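Local coordinates for NOL1/NOP2/sun family protein (Enterococcus faecium, PDB 3M4X) that probably methylates ribosomal RNA, joining a Rossmann-like RsmB/F-type methyltransferase domain to a C-terminal PUA-like domain thought to bind RNA, at residues F80-Y86 / L430-V435; Y411-E415 / K451-F455. All coordinates share one frame; numbering follows the deposited sequence.

Contact 1 of 2, residues F80-Y86 / L430-V435; sequences FLHQAGY and LDKIPV
The short helix 80-83 and the turn that follows it meet the beta hairpin at 430-435, with A84 and V435 bringing their CA atoms closest, 5.3 Å apart. A Schellman motif ends the helix: Y86 N bonds to L81 O and G85 N to H82 O, with G85 in the positive-phi position. Opposite, a type II' turn from L430 to I433 reverses the chain between strands 426-430 and 433-441. I433 buries the most surface in the contact, and its branches divide the work. CG2, anti to the backbone N because chi1 is -53°, presses on A84 CB at 3.3 Å, tighter than usual for two carbons. CG1 lies over one face of the Y86 ring in a CH-pi contact, 4.2 Å from the centroid. CD1 reaches between F80 and L81, coming to 3.7 Å from L81 CD2. L430 CD2 sits over a face of the F80 ring, 3.7 Å from its centroid, while Y56 meets that ring edge-to-face. Beside this apolar patch, the buried Q83 side chain, bent at chi2, gives a hydrogen bond from NE2 to V435 O (2.9 Å), well short of straight at 133°; Q83 NE2 also bonds to Y386 OH, and Q83 OE1 to W408 NE1. A water lies 2.7 Å from P434 O and 3.3 Å from A84 O and bridges the two carbonyls. The Y86 hydroxyl bonds to P47 O. This part of the interface thus combines close apolar packing around I433 with a buried amide whose oxygen and nitrogen both have partners.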
ATOM      1  N   PHE A  80      15.142   1.090  13.154  1.00 35.33           N
ATOM      2  CA  PHE A  80      14.777  -0.305  12.952  1.00 41.05           C
ATOM      3  C   PHE A  80      13.278  -0.554  12.829  1.00 40.95           C
ATOM      4  O   PHE A  80      12.879  -1.503  12.141  1.00 38.33           O
ATOM      5  CB  PHE A  80      15.401  -1.209  14.026  1.00 35.26           C
ATOM      6  CG  PHE A  80      15.093  -0.786  15.417  1.00 30.85           C
ATOM      7  CD1 PHE A  80      13.892  -1.140  16.012  1.00 30.75           C
ATOM      8  CD2 PHE A  80      15.999  -0.036  16.141  1.00 37.56           C
ATOM      9  CE1 PHE A  80      13.593  -0.740  17.302  1.00 24.52           C
ATOM     10  CE2 PHE A  80      15.712   0.364  17.443  1.00 41.25           C
ATOM     11  CZ  PHE A  80      14.510   0.009  18.024  1.00 38.68           C
ATOM     12  N   LEU A  81      12.450   0.271  13.479  1.00 33.73           N
ATOM     13  CA  LEU A  81      11.001   0.105  13.322  1.00 34.93           C
ATOM     14  C   LEU A  81      10.604   0.339  11.862  1.00 33.49           C
ATOM     15  O   LEU A  81       9.716  -0.322  11.328  1.00 37.02           O
ATOM     16  CB  LEU A  81      10.208   1.039  14.241  1.00 31.81           C
ATOM     17  CG  LEU A  81      10.292   0.821  15.754  1.00 36.10           C
ATOM     18  CD1 LEU A  81       9.592   1.965  16.511  1.00 35.10           C
ATOM     19  CD2 LEU A  81       9.730  -0.520  16.182  1.00 34.17           C
ATOM     20  N   HIS A  82      11.263   1.292  11.221  1.00 32.13           N
ATOM     21  CA  HIS A  82      10.990   1.544   9.825  1.00 32.23           C
ATOM     22  C   HIS A  82      11.596   0.494   8.911  1.00 32.86           C
ATOM     23  O   HIS A  82      10.924   0.019   8.003  1.00 33.07           O
ATOM     24  CB  HIS A  82      11.470   2.927   9.378  1.00 35.58           C
ATOM     25  CG  HIS A  82      11.339   3.141   7.901  1.00 36.72           C
ATOM     26  ND1 HIS A  82      12.317   2.763   7.004  1.00 44.19           N
ATOM     27  CD2 HIS A  82      10.318   3.632   7.160  1.00 36.87           C
ATOM     28  CE1 HIS A  82      11.915   3.036   5.776  1.00 45.28           C
ATOM     29  NE2 HIS A  82      10.704   3.566   5.843  1.00 41.68           N
ATOM     30  N   GLN A  83      12.869   0.163   9.131  1.00 34.24           N
ATOM     31  CA  GLN A  83      13.560  -0.848   8.320  1.00 36.61           C
ATOM     32  C   GLN A  83      12.798  -2.173   8.274  1.00 33.59           C
ATOM     33  O   GLN A  83      12.677  -2.791   7.219  1.00 34.44           O
ATOM     34  CB  GLN A  83      14.988  -1.083   8.836  1.00 40.41           C
ATOM     35  CG  GLN A  83      15.694  -2.325   8.260  1.00 37.04           C
ATOM     36  CD  GLN A  83      15.508  -3.579   9.122  1.00 40.85           C
ATOM     37  OE1 GLN A  83      15.564  -3.507  10.356  1.00 39.98           O
ATOM     38  NE2 GLN A  83      15.290  -4.737   8.471  1.00 34.21           N
ATOM     39  N   ALA A  84      12.273  -2.591   9.420  1.00 28.70           N
ATOM     40  CA  ALA A  84      11.616  -3.891   9.539  1.00 31.11           C
ATOM     41  C   ALA A  84      10.139  -3.855   9.208  1.00 32.59           C
ATOM     42  O   ALA A  84       9.449  -4.849   9.415  1.00 31.85           O
ATOM     43  CB  ALA A  84      11.806  -4.458  10.936  1.00 30.64           C
ATOM     44  N   GLY A  85       9.654  -2.703   8.746  1.00 27.19           N
ATOM     45  CA  GLY A  85       8.270  -2.568   8.321  1.00 24.08           C
ATOM     46  C   GLY A  85       7.232  -2.394   9.416  1.00 25.61           C
ATOM     47  O   GLY A  85       6.068  -2.726   9.214  1.00 27.76           O
ATOM     48  N   TYR A  86       7.644  -1.868  10.567  1.00 29.93           N
ATOM     49  CA  TYR A  86       6.723  -1.687  11.685  1.00 33.57           C
ATOM     50  C   TYR A  86       6.038  -0.332  11.605  1.00 32.16           C
ATOM     51  O   TYR A  86       5.145  -0.025  12.386  1.00 32.61           O
ATOM     52  CB  TYR A  86       7.451  -1.863  13.035  1.00 27.46           C
ATOM     53  CG  TYR A  86       7.547  -3.321  13.462  1.00 24.89           C
ATOM     54  CD1 TYR A  86       8.201  -4.251  12.674  1.00 23.93           C
ATOM     55  CD2 TYR A  86       6.950  -3.760  14.640  1.00 21.78           C
ATOM     56  CE1 TYR A  86       8.272  -5.612  13.060  1.00 28.99           C
ATOM     57  CE2 TYR A  86       7.017  -5.087  15.038  1.00 26.24           C
ATOM     58  CZ  TYR A  86       7.678  -6.008  14.245  1.00 29.97           C
ATOM     59  OH  TYR A  86       7.733  -7.315  14.649  1.00 29.84           O
ATOM     60  N   LEU A 430      15.302  -8.456  16.880  1.00 27.99           N
ATOM     61  CA  LEU A 430      15.562  -7.372  17.827  1.00 29.98           C
ATOM     62  C   LEU A 430      14.360  -7.237  18.750  1.00 32.50           C
ATOM     63  O   LEU A 430      13.295  -6.770  18.343  1.00 39.19           O
ATOM     64  CB  LEU A 430      15.809  -6.057  17.077  1.00 32.51           C
ATOM     65  CG  LEU A 430      16.177  -4.769  17.816  1.00 34.52           C
ATOM     66  CD1 LEU A 430      17.412  -4.940  18.695  1.00 31.84           C
ATOM     67  CD2 LEU A 430      16.409  -3.669  16.790  1.00 33.14           C
ATOM     68  N   ASP A 431      14.538  -7.649  19.997  1.00 28.46           N
ATOM     69  CA  ASP A 431      13.444  -7.725  20.961  1.00 32.35           C
ATOM     70  C   ASP A 431      12.419  -8.710  20.424  1.00 40.89           C
ATOM     71  O   ASP A 431      12.544  -9.920  20.651  1.00 40.16           O
ATOM     72  CB  ASP A 431      12.827  -6.346  21.231  1.00 31.11           C
ATOM     73  CG  ASP A 431      11.849  -6.355  22.407  1.00 34.62           C
ATOM     74  OD1 ASP A 431      11.306  -7.429  22.758  1.00 35.07           O
ATOM     75  OD2 ASP A 431      11.622  -5.279  22.996  1.00 37.03           O
ATOM     76  N   LYS A 432      11.428  -8.208  19.686  1.00 36.88           N
ATOM     77  CA  LYS A 432      10.449  -9.084  19.044  1.00 35.15           C
ATOM     78  C   LYS A 432      10.357  -8.843  17.538  1.00 36.55           C
ATOM     79  O   LYS A 432       9.505  -9.417  16.848  1.00 38.16           O
ATOM     80  CB  LYS A 432       9.077  -8.918  19.700  1.00 37.65           C
ATOM     81  CG  LYS A 432       8.948  -9.577  21.070  1.00 39.19           C
ATOM     82  CD  LYS A 432       7.522  -9.459  21.580  1.00 39.46           C
ATOM     83  CE  LYS A 432       7.434  -9.892  23.036  1.00 46.22           C
ATOM     84  NZ  LYS A 432       6.060  -9.732  23.588  1.00 51.51           N
ATOM     85  N   ILE A 433      11.250  -8.003  17.029  1.00 33.89           N
ATOM     86  CA  ILE A 433      11.210  -7.595  15.632  1.00 33.35           C
ATOM     87  C   ILE A 433      12.161  -8.419  14.777  1.00 35.35           C
ATOM     88  O   ILE A 433      13.379  -8.360  14.974  1.00 30.28           O
ATOM     89  CB  ILE A 433      11.644  -6.143  15.470  1.00 30.49           C
ATOM     90  CG1 ILE A 433      10.849  -5.227  16.392  1.00 26.64           C
ATOM     91  CG2 ILE A 433      11.510  -5.710  14.016  1.00 31.63           C
ATOM     92  CD1 ILE A 433      11.445  -3.831  16.482  1.00 31.79           C
ATOM     93  N   PRO A 434      11.608  -9.171  13.806  1.00 32.76           N
ATOM     94  CA  PRO A 434      12.441  -9.884  12.831  1.00 31.50           C
ATOM     95  C   PRO A 434      13.045  -8.876  11.868  1.00 35.18           C
ATOM     96  O   PRO A 434      12.307  -8.165  11.170  1.00 38.21           O
ATOM     97  CB  PRO A 434      11.433 -10.797  12.092  1.00 25.98           C
ATOM     98  CG  PRO A 434      10.258 -10.907  13.021  1.00 28.78           C
ATOM     99  CD  PRO A 434      10.185  -9.528  13.673  1.00 28.44           C
ATOM    100  N   VAL A 435      14.369  -8.797  11.820  1.00 30.07           N
ATOM    101  CA  VAL A 435      14.989  -7.776  10.990  1.00 28.59           C
ATOM    102  C   VAL A 435      15.660  -8.312   9.739  1.00 33.12           C
ATOM    103  O   VAL A 435      16.116  -7.531   8.905  1.00 35.70           O
ATOM    104  CB  VAL A 435      15.981  -6.924  11.793  1.00 31.57           C
ATOM    105  CG1 VAL A 435      15.269  -6.307  12.978  1.00 26.20           C
ATOM    106  CG2 VAL A 435      17.164  -7.767  12.269  1.00 33.26           C
TER
HETATM  107  O   HOH W   1       9.707  -7.970  10.447  1.00 31.62           O

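Contact 2 of 2, residues Y411-E415 / K451-F455; sequences YTAGE and KGLRF
The guanidinium of R454 has the carbonyl oxygen of G414 over the centre of one face, 4.0 Å above its plane, and the CG of K451 above the opposite face, nearer the rim. On the G414 side, its CA also approaches R454 NE to 3.3 Å. The F455 ring takes T412 CB over one face, offset toward the rim, and its CE2 lies 4.2 Å from T412 OG1. R454 reaches the glycine through a chain extended from CG to NE (chi2 166°, chi3 170°), which runs past the end of helix 405-413. There G414 adopts positive phi in a Schellman motif, and its lack of a side chain lets R454 CD come to 3.6 Å from G414 CA. The backbone supplies the polar link: F455 N donates to T412 O over 3.0 Å, tilted 31° from the carbonyl plane, and R454 CA makes a CA-H...O contact with the same oxygen, also at 3.0 Å. Farther out, R454 NH2 bonds to N447 OD1, and the ND2 of that asparagine bonds to Y411 O. T412 OG1 bonds back to W408 O within its own helix. T412 O at the helix end thus receives the F455 amide, while G414 O, just beyond the helix, lies over the cationic guanidinium, where its partial negative charge would probably be favourable. This surface contact ties the last modelled residues of the chain to helix 405-413.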
ATOM      1  N   TYR A 411      24.639  -4.881  11.441  1.00 45.48           N
ATOM      2  CA  TYR A 411      23.925  -5.685  10.457  1.00 45.33           C
ATOM      3  C   TYR A 411      23.421  -4.849   9.275  1.00 43.19           C
ATOM      4  O   TYR A 411      23.683  -5.183   8.118  1.00 39.72           O
ATOM      5  CB  TYR A 411      22.780  -6.459  11.122  1.00 43.64           C
ATOM      6  CG  TYR A 411      21.979  -7.313  10.159  1.00 45.10           C
ATOM      7  CD1 TYR A 411      22.516  -8.474   9.618  1.00 37.88           C
ATOM      8  CD2 TYR A 411      20.681  -6.953   9.789  1.00 34.50           C
ATOM      9  CE1 TYR A 411      21.784  -9.251   8.732  1.00 37.01           C
ATOM     10  CE2 TYR A 411      19.948  -7.719   8.915  1.00 32.01           C
ATOM     11  CZ  TYR A 411      20.496  -8.867   8.388  1.00 39.62           C
ATOM     12  OH  TYR A 411      19.754  -9.633   7.507  1.00 41.91           O
ATOM     13  N   THR A 412      22.712  -3.759   9.556  1.00 45.56           N
ATOM     14  CA  THR A 412      22.208  -2.905   8.475  1.00 46.43           C
ATOM     15  C   THR A 412      23.322  -2.152   7.738  1.00 45.40           C
ATOM     16  O   THR A 412      23.137  -1.710   6.607  1.00 48.53           O
ATOM     17  CB  THR A 412      21.136  -1.920   8.959  1.00 42.61           C
ATOM     18  OG1 THR A 412      21.616  -1.236  10.120  1.00 45.04           O
ATOM     19  CG2 THR A 412      19.861  -2.671   9.307  1.00 40.08           C
ATOM     20  N   ALA A 413      24.479  -2.023   8.379  1.00 43.42           N
ATOM     21  CA  ALA A 413      25.677  -1.512   7.711  1.00 49.72           C
ATOM     22  C   ALA A 413      26.272  -2.561   6.774  1.00 56.26           C
ATOM     23  O   ALA A 413      27.038  -2.233   5.866  1.00 58.78           O
ATOM     24  CB  ALA A 413      26.714  -1.071   8.736  1.00 48.23           C
ATOM     25  N   GLY A 414      25.929  -3.823   7.009  1.00 53.27           N
ATOM     26  CA  GLY A 414      26.380  -4.902   6.151  1.00 50.84           C
ATOM     27  C   GLY A 414      27.514  -5.696   6.770  1.00 51.36           C
ATOM     28  O   GLY A 414      28.101  -6.558   6.127  1.00 52.97           O
ATOM     29  N   GLU A 415      27.818  -5.411   8.028  1.00 52.55           N
ATOM     30  CA  GLU A 415      28.939  -6.051   8.695  1.00 55.46           C
ATOM     31  C   GLU A 415      28.555  -7.319   9.450  1.00 60.36           C
ATOM     32  O   GLU A 415      27.434  -7.459   9.952  1.00 58.34           O
ATOM     33  CB  GLU A 415      29.626  -5.065   9.633  1.00 63.58           C
ATOM     34  CG  GLU A 415      30.349  -3.945   8.892  1.00 76.29           C
ATOM     35  CD  GLU A 415      30.794  -2.831   9.813  1.00 85.31           C
ATOM     36  OE1 GLU A 415      30.041  -2.515  10.761  1.00 85.02           O
ATOM     37  OE2 GLU A 415      31.890  -2.266   9.587  1.00 90.74           O
ATOM     38  N   LYS A 451      22.257  -5.909  -0.056  1.00 61.27           N
ATOM     39  CA  LYS A 451      23.330  -4.949  -0.306  1.00 65.31           C
ATOM     40  C   LYS A 451      22.779  -3.573  -0.661  1.00 62.27           C
ATOM     41  O   LYS A 451      23.350  -2.551  -0.287  1.00 61.19           O
ATOM     42  CB  LYS A 451      24.244  -5.450  -1.429  1.00 71.57           C
ATOM     43  CG  LYS A 451      24.842  -6.826  -1.176  1.00 79.46           C
ATOM     44  CD  LYS A 451      25.657  -7.328  -2.363  1.00 86.20           C
ATOM     45  CE  LYS A 451      26.238  -8.708  -2.078  1.00 92.61           C
ATOM     46  NZ  LYS A 451      27.021  -9.258  -3.224  1.00 97.23           N
ATOM     47  N   GLY A 452      21.658  -3.555  -1.373  1.00 64.35           N
ATOM     48  CA  GLY A 452      21.057  -2.310  -1.820  1.00 65.63           C
ATOM     49  C   GLY A 452      20.424  -1.492  -0.709  1.00 64.39           C
ATOM     50  O   GLY A 452      19.956  -0.380  -0.950  1.00 64.04           O
ATOM     51  N   LEU A 453      20.420  -2.025   0.511  1.00 59.03           N
ATOM     52  CA  LEU A 453      19.772  -1.338   1.627  1.00 54.00           C
ATOM     53  C   LEU A 453      20.728  -0.871   2.725  1.00 56.52           C
ATOM     54  O   LEU A 453      20.313  -0.160   3.639  1.00 57.33           O
ATOM     55  CB  LEU A 453      18.691  -2.233   2.242  1.00 50.99           C
ATOM     56  CG  LEU A 453      17.504  -2.604   1.355  1.00 49.35           C
ATOM     57  CD1 LEU A 453      16.594  -3.624   2.039  1.00 42.37           C
ATOM     58  CD2 LEU A 453      16.717  -1.352   0.953  1.00 48.56           C
ATOM     59  N   ARG A 454      21.998  -1.262   2.642  1.00 56.79           N
ATOM     60  CA  ARG A 454      22.959  -0.985   3.713  1.00 62.53           C
ATOM     61  C   ARG A 454      23.222   0.508   3.943  1.00 69.60           C
ATOM     62  O   ARG A 454      23.062   1.310   3.022  1.00 71.53           O
ATOM     63  CB  ARG A 454      24.261  -1.742   3.444  1.00 67.75           C
ATOM     64  CG  ARG A 454      24.073  -3.254   3.494  1.00 68.83           C
ATOM     65  CD  ARG A 454      25.249  -4.012   2.905  1.00 73.28           C
ATOM     66  NE  ARG A 454      25.157  -5.449   3.164  1.00 72.33           N
ATOM     67  CZ  ARG A 454      26.001  -6.355   2.677  1.00 76.42           C
ATOM     68  NH1 ARG A 454      27.003  -5.973   1.891  1.00 74.57           N
ATOM     69  NH2 ARG A 454      25.843  -7.643   2.971  1.00 75.53           N
ATOM     70  N   PHE A 455      23.593   0.880   5.175  1.00 75.11           N
ATOM     71  CA  PHE A 455      23.949   2.275   5.488  1.00 82.49           C
ATOM     72  C   PHE A 455      25.455   2.428   5.702  1.00 84.13           C
ATOM     73  O   PHE A 455      25.891   3.191   6.573  1.00 81.45           O
ATOM     74  CB  PHE A 455      23.232   2.826   6.735  1.00 82.95           C
ATOM     75  CG  PHE A 455      21.799   2.387   6.888  1.00 77.76           C
ATOM     76  CD1 PHE A 455      21.075   1.902   5.814  1.00 76.26           C
ATOM     77  CD2 PHE A 455      21.178   2.471   8.126  1.00 71.81           C
ATOM     78  CE1 PHE A 455      19.764   1.491   5.978  1.00 76.29           C
ATOM     79  CE2 PHE A 455      19.871   2.063   8.296  1.00 68.95           C
ATOM     80  CZ  PHE A 455      19.160   1.573   7.223  1.00 71.97           C
TER

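The two contacts lie about 15 Å apart, centre to centre, on the same side of the chain's centre, and their segments alternate along the sequence. They also touch directly, V435 O of contact 1 packing 3.8 Å from Y411 CE2 of contact 2. Helix 405-413 connects them: W408, one turn before T412, packs its side chain on L430 and V435, which brings the helix of contact 2 to contact 1. Contact 1 joins different domains and is buried; contact 2 is internal to the PUA-like domain and lies at the surface, so helix 405-413 packs against both the residues of contact 1 and the C-terminal segment 451-455.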